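Local coordinates for COPII coat assembly protein SEC16 (PDB 3MZK) that takes part in initiating COPII coat assembly for endoplasmic reticulum transport vesicles and in selecting cargo, and is also involved in autophagy, at residues A21-V26 and L365-G370; Q358-A363 and R401-V406. All coordinates share one frame; numbering follows the deposited sequence.

How the contacts relate
Both contacts use helix 356-368, contact 2 on residues 358-363 and contact 1 on its C-terminal end, and their centres lie about 15 Å apart on the same side of the chain's centre. Along the chain the order is 21-26, 358-363, 365-370, 401-406, so the two pairings interleave. Contact 2 is buried and pairs helices 356-368 and 394-409, both in the Sec16 Sec23-binding domain (TPR clan). Contact 1, a small surface contact across 338 intervening residues, brings the N-terminal three-stranded sheet, with strand 24-28 in the Sec16 mid-region, back to these C-terminal helices of the elongated helical domain. Both sites lie against a chain of another protein, consistent with the Sec13 partner known for Sec16.

Contact 1 (A21-V26 and L365-G370); sequences AANKVV and LLQEQG
Asn-23 reaches from its turn to the end of helix 356-368, where its ND2 donates a hydrogen bond of 2.9 Å to the backbone O of Gln-367. The donor lies 15° from the carbonyl plane, and the N-H...O angle of 146° makes the bond moderately bent. Asn-23 CG comes within 3.4 Å of Glu-368 O, and Asn-23 OD1 within 3.4 Å of Glu-368 CA. CG stands anti to the carbonyl carbon (chi1 -60°), a setting from which the amide extends across to the helix end.

Gln-367 O takes a second donor, Gly-370 N, at 2.9 Å. This is the inner bond of a Schellman motif, which Gly-370 closes with positive phi and Leu-371 N completes by bonding to Leu-366 O. Asn-23 thus adds a side-chain donor at a helix C-terminus.

Farther out, backbone bonding to Ile-53 holds Asn-23 in place. Its turn links antiparallel strands 16-19 and 24-28, with strand 48-52 beyond, while Leu-365 packs the helix against Phe-330 and Ile-333 of helix 330-344.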
loop_
_atom_site.group_PDB
_atom_site.type_symbol
_atom_site.label_atom_id
_atom_site.label_comp_id
_atom_site.label_asym_id
_atom_site.label_seq_id
_atom_site.Cartn_x
_atom_site.Cartn_y
_atom_site.Cartn_z
ATOM N N ALA B 21 -26.763 -45.294 -30.300
ATOM C CA ALA B 21 -26.461 -45.241 -28.877
ATOM C C ALA B 21 -25.696 -46.479 -28.386
ATOM O O ALA B 21 -25.207 -46.498 -27.254
ATOM C CB ALA B 21 -27.743 -45.038 -28.065
ATOM N N ALA B 22 -25.584 -47.504 -29.234
ATOM C CA ALA B 22 -24.927 -48.757 -28.843
ATOM C C ALA B 22 -23.490 -48.869 -29.344
ATOM O O ALA B 22 -22.988 -49.971 -29.551
ATOM C CB ALA B 22 -25.730 -49.946 -29.313
ATOM N N ASN B 23 -22.832 -47.733 -29.536
ATOM C CA ASN B 23 -21.455 -47.723 -30.018
ATOM C C ASN B 23 -21.286 -48.505 -31.316
ATOM O O ASN B 23 -20.235 -49.091 -31.580
ATOM C CB ASN B 23 -20.502 -48.236 -28.943
ATOM C CG ASN B 23 -20.541 -47.384 -27.686
ATOM O OD1 ASN B 23 -21.115 -46.290 -27.684
ATOM N ND2 ASN B 23 -19.923 -47.874 -26.613
ATOM N N LYS B 24 -22.338 -48.503 -32.120
ATOM C CA LYS B 24 -22.283 -49.069 -33.452
ATOM C C LYS B 24 -22.541 -47.955 -34.455
ATOM O O LYS B 24 -23.053 -46.894 -34.108
ATOM C CB LYS B 24 -23.338 -50.164 -33.624
ATOM C CG LYS B 24 -23.161 -51.393 -32.744
ATOM C CD LYS B 24 -24.182 -52.442 -33.165
ATOM C CE LYS B 24 -24.143 -53.704 -32.323
ATOM N NZ LYS B 24 -25.204 -54.655 -32.785
ATOM N N VAL B 25 -22.198 -48.198 -35.706
ATOM C CA VAL B 25 -22.487 -47.235 -36.748
ATOM C C VAL B 25 -23.066 -47.972 -37.954
ATOM O O VAL B 25 -22.778 -49.148 -38.161
ATOM C CB VAL B 25 -21.212 -46.427 -37.092
ATOM C CG1 VAL B 25 -21.000 -46.311 -38.586
ATOM C CG2 VAL B 25 -21.269 -45.054 -36.440
ATOM N N VAL B 26 -23.900 -47.293 -38.732
ATOM C CA VAL B 26 -24.420 -47.843 -39.986
ATOM C C VAL B 26 -24.044 -46.906 -41.108
ATOM O O VAL B 26 -24.253 -45.693 -41.002
ATOM C CB VAL B 26 -25.961 -47.909 -40.005
ATOM C CG1 VAL B 26 -26.443 -48.678 -41.237
ATOM C CG2 VAL B 26 -26.478 -48.557 -38.754
ATOM N N LEU B 365 -18.128 -38.929 -23.693
ATOM C CA LEU B 365 -17.087 -39.411 -24.594
ATOM C C LEU B 365 -16.540 -40.771 -24.179
ATOM O O LEU B 365 -16.130 -41.572 -25.021
ATOM C CB LEU B 365 -15.950 -38.401 -24.694
ATOM C CG LEU B 365 -16.226 -37.242 -25.649
ATOM C CD1 LEU B 365 -15.155 -36.181 -25.514
ATOM C CD2 LEU B 365 -16.308 -37.741 -27.078
ATOM N N LEU B 366 -16.534 -41.028 -22.877
ATOM C CA LEU B 366 -16.103 -42.320 -22.366
ATOM C C LEU B 366 -17.099 -43.409 -22.746
ATOM O O LEU B 366 -16.708 -44.522 -23.094
ATOM C CB LEU B 366 -15.929 -42.260 -20.851
ATOM C CG LEU B 366 -14.745 -41.416 -20.386
ATOM C CD1 LEU B 366 -14.763 -41.216 -18.872
ATOM C CD2 LEU B 366 -13.443 -42.056 -20.841
ATOM N N GLN B 367 -18.386 -43.081 -22.674
ATOM C CA GLN B 367 -19.446 -43.996 -23.083
ATOM C C GLN B 367 -19.258 -44.454 -24.520
ATOM O O GLN B 367 -19.285 -45.648 -24.801
ATOM C CB GLN B 367 -20.814 -43.327 -22.947
ATOM C CG GLN B 367 -21.855 -43.845 -23.935
ATOM C CD GLN B 367 -22.789 -44.853 -23.312
ATOM O OE1 GLN B 367 -23.230 -44.684 -22.177
ATOM N NE2 GLN B 367 -23.091 -45.915 -24.048
ATOM N N GLU B 368 -19.080 -43.502 -25.432
ATOM C CA GLU B 368 -18.934 -43.833 -26.843
ATOM C C GLU B 368 -17.726 -44.736 -27.094
ATOM O O GLU B 368 -17.725 -45.531 -28.026
ATOM C CB GLU B 368 -18.844 -42.571 -27.699
ATOM C CG GLU B 368 -20.054 -41.668 -27.602
ATOM C CD GLU B 368 -20.199 -40.744 -28.805
ATOM O OE1 GLU B 368 -19.403 -39.787 -28.935
ATOM O OE2 GLU B 368 -21.113 -40.978 -29.629
ATOM N N GLN B 369 -16.702 -44.613 -26.256
ATOM C CA GLN B 369 -15.508 -45.441 -26.394
ATOM C C GLN B 369 -15.597 -46.710 -25.556
ATOM O O GLN B 369 -14.591 -47.353 -25.276
ATOM C CB GLN B 369 -14.259 -44.651 -26.019
ATOM C CG GLN B 369 -14.012 -43.449 -26.906
ATOM C CD GLN B 369 -12.806 -42.641 -26.471
ATOM O OE1 GLN B 369 -12.798 -41.417 -26.584
ATOM N NE2 GLN B 369 -11.777 -43.323 -25.976
ATOM N N GLY B 370 -16.813 -47.065 -25.161
ATOM C CA GLY B 370 -17.049 -48.287 -24.419
ATOM C C GLY B 370 -16.339 -48.338 -23.083
ATOM O O GLY B 370 -16.085 -49.418 -22.553
#

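Contact 2 (Q358-A363 and R401-V406)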
loop_
_atom_site.group_PDB
_atom_site.type_symbol
_atom_site.label_atom_id
_atom_site.label_comp_id
_atom_site.label_asym_id
_atom_site.label_seq_id
_atom_site.Cartn_x
_atom_site.Cartn_y
_atom_site.Cartn_z
ATOM N N GLN B 358 -18.541 -29.446 -19.571
ATOM C CA GLN B 358 -17.453 -30.122 -20.268
ATOM C C GLN B 358 -17.142 -31.462 -19.619
ATOM O O GLN B 358 -16.791 -32.412 -20.305
ATOM C CB GLN B 358 -16.199 -29.251 -20.313
ATOM C CG GLN B 358 -15.119 -29.766 -21.252
ATOM C CD GLN B 358 -13.871 -28.890 -21.249
ATOM O OE1 GLN B 358 -13.354 -28.518 -22.304
ATOM N NE2 GLN B 358 -13.378 -28.568 -20.059
ATOM N N LYS B 359 -17.278 -31.535 -18.297
ATOM C CA LYS B 359 -17.044 -32.783 -17.573
ATOM C C LYS B 359 -18.076 -33.852 -17.934
ATOM O O LYS B 359 -17.737 -35.027 -18.094
ATOM C CB LYS B 359 -17.055 -32.546 -16.064
ATOM C CG LYS B 359 -15.888 -31.728 -15.555
ATOM C CD LYS B 359 -15.851 -31.738 -14.040
ATOM C CE LYS B 359 -14.780 -30.818 -13.501
ATOM N NZ LYS B 359 -14.876 -30.718 -12.020
ATOM N N ILE B 360 -19.336 -33.439 -18.050
ATOM C CA ILE B 360 -20.407 -34.351 -18.435
ATOM C C ILE B 360 -20.167 -34.828 -19.859
ATOM O O ILE B 360 -20.328 -36.007 -20.176
ATOM C CB ILE B 360 -21.784 -33.673 -18.343
ATOM C CG1 ILE B 360 -22.042 -33.180 -16.918
ATOM C CG2 ILE B 360 -22.889 -34.626 -18.782
ATOM C CD1 ILE B 360 -23.374 -32.487 -16.757
ATOM N N TYR B 361 -19.773 -33.895 -20.714
ATOM C CA TYR B 361 -19.416 -34.203 -22.091
ATOM C C TYR B 361 -18.248 -35.182 -22.127
ATOM O O TYR B 361 -18.159 -36.032 -23.017
ATOM C CB TYR B 361 -19.072 -32.905 -22.816
ATOM C CG TYR B 361 -18.227 -33.050 -24.053
ATOM C CD1 TYR B 361 -18.694 -33.726 -25.167
ATOM C CD2 TYR B 361 -16.966 -32.473 -24.116
ATOM C CE1 TYR B 361 -17.919 -33.835 -26.306
ATOM C CE2 TYR B 361 -16.186 -32.580 -25.245
ATOM C CZ TYR B 361 -16.667 -33.258 -26.334
ATOM O OH TYR B 361 -15.884 -33.353 -27.452
ATOM N N HIS B 362 -17.358 -35.056 -21.146
ATOM C CA HIS B 362 -16.227 -35.961 -20.995
ATOM C C HIS B 362 -16.757 -37.368 -20.727
ATOM O O HIS B 362 -16.399 -38.316 -21.420
ATOM C CB HIS B 362 -15.325 -35.481 -19.850
ATOM C CG HIS B 362 -14.085 -36.298 -19.653
ATOM N ND1 HIS B 362 -13.240 -36.115 -18.580
ATOM C CD2 HIS B 362 -13.548 -37.302 -20.389
ATOM C CE1 HIS B 362 -12.236 -36.972 -18.660
ATOM N NE2 HIS B 362 -12.399 -37.704 -19.746
ATOM N N ALA B 363 -17.624 -37.489 -19.726
ATOM C CA ALA B 363 -18.257 -38.768 -19.402
ATOM C C ALA B 363 -18.978 -39.365 -20.604
ATOM O O ALA B 363 -18.955 -40.572 -20.815
ATOM C CB ALA B 363 -19.221 -38.607 -18.240
ATOM N N ARG B 401 -30.390 -32.802 -15.583
ATOM C CA ARG B 401 -31.028 -33.557 -16.648
ATOM C C ARG B 401 -29.974 -34.218 -17.529
ATOM O O ARG B 401 -30.005 -35.427 -17.753
ATOM C CB ARG B 401 -31.920 -32.638 -17.481
ATOM C CG ARG B 401 -32.505 -33.283 -18.726
ATOM C CD ARG B 401 -33.218 -32.245 -19.571
ATOM N NE ARG B 401 -32.461 -30.998 -19.630
ATOM C CZ ARG B 401 -31.414 -30.802 -20.422
ATOM N NH1 ARG B 401 -31.002 -31.774 -21.228
ATOM N NH2 ARG B 401 -30.779 -29.637 -20.410
ATOM N N GLU B 402 -29.038 -33.410 -18.014
ATOM C CA GLU B 402 -28.009 -33.879 -18.929
ATOM C C GLU B 402 -27.154 -34.954 -18.283
ATOM O O GLU B 402 -26.675 -35.871 -18.949
ATOM C CB GLU B 402 -27.141 -32.710 -19.383
ATOM C CG GLU B 402 -27.913 -31.659 -20.158
ATOM C CD GLU B 402 -27.083 -30.432 -20.466
ATOM O OE1 GLU B 402 -26.050 -30.215 -19.789
ATOM O OE2 GLU B 402 -27.469 -29.683 -21.389
ATOM N N LEU B 403 -26.975 -34.843 -16.977
ATOM C CA LEU B 403 -26.185 -35.810 -16.244
ATOM C C LEU B 403 -26.949 -37.120 -16.146
ATOM O O LEU B 403 -26.363 -38.193 -16.261
ATOM C CB LEU B 403 -25.853 -35.276 -14.852
ATOM C CG LEU B 403 -25.007 -36.183 -13.963
ATOM C CD1 LEU B 403 -23.711 -36.553 -14.664
ATOM C CD2 LEU B 403 -24.743 -35.503 -12.627
ATOM N N SER B 404 -28.258 -37.030 -15.938
ATOM C CA SER B 404 -29.107 -38.220 -15.909
ATOM C C SER B 404 -29.056 -38.984 -17.228
ATOM O O SER B 404 -28.938 -40.211 -17.238
ATOM C CB SER B 404 -30.554 -37.854 -15.583
ATOM O OG SER B 404 -30.692 -37.522 -14.215
ATOM N N GLU B 405 -29.146 -38.253 -18.336
ATOM C CA GLU B 405 -29.146 -38.862 -19.656
ATOM C C GLU B 405 -27.880 -39.684 -19.871
ATOM O O GLU B 405 -27.947 -40.840 -20.285
ATOM C CB GLU B 405 -29.275 -37.796 -20.746
ATOM C CG GLU B 405 -29.488 -38.365 -22.144
ATOM C CD GLU B 405 -30.789 -39.137 -22.262
ATOM O OE1 GLU B 405 -31.630 -39.030 -21.344
ATOM O OE2 GLU B 405 -30.973 -39.855 -23.271
ATOM N N VAL B 406 -26.730 -39.081 -19.586
ATOM C CA VAL B 406 -25.456 -39.769 -19.736
ATOM C C VAL B 406 -25.377 -40.950 -18.779
ATOM O O VAL B 406 -24.948 -42.040 -19.152
ATOM C CB VAL B 406 -24.276 -38.831 -19.480
ATOM C CG1 VAL B 406 -22.969 -39.586 -19.620
ATOM C CG2 VAL B 406 -24.327 -37.652 -20.436
#
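Ile-360 and Val-406 meet methyl to methyl, Ile-360 CG2 lying 3.7 Å from Val-406 CG2, and their side chains cross obliquely. This is near-parallel helix packing within the Sec23-binding helical domain: the axes of the two short segments approach to 9.9 Å at an angle of only 11°.

The tight part of the contact is entirely apolar. Val-406 serves two residues with its two branches: CG1, anti to the backbone N (chi1 179°), comes 4.1 Å from Ala-363 CB, while CG2 meets Ile-360. Ala-363 offers just one methyl here, one helical turn on from Ile-360. On the preceding turn of helix 394-409, Leu-403 lies crosswise to Ile-360 at about a right angle, and its CB is 4.2 Å from Ile-360 CD1. Ile-360 therefore spreads its contacts over two turns of the other helix, CD1 to Leu-403 and CG2 to Val-406, and buries more surface here than any other residue of the pair.

Toward Glu-402 the contact between the two helices thins out. Ile-360 CG2 stands 4.0 Å from the backbone O of Glu-402, whose partly exposed side chain keeps farther off. The Glu-402 carboxylate instead forms a salt bridge within its own helix, OE2 to Arg-401 NH2 at 3.5 Å, whose hydrogen bond is weak. Another protein chain covers this edge, packing apolar side chains on Glu-402 and Ile-360.

Helix 372-387 links the two helices in sequence and touches both, Leu-382 meeting Ile-360 and Ser-383 meeting Leu-403. Farther round helix 356-368, Gln-358, Tyr-361 and His-362 contact Ile-333 of helix 330-344, continuing the helical array.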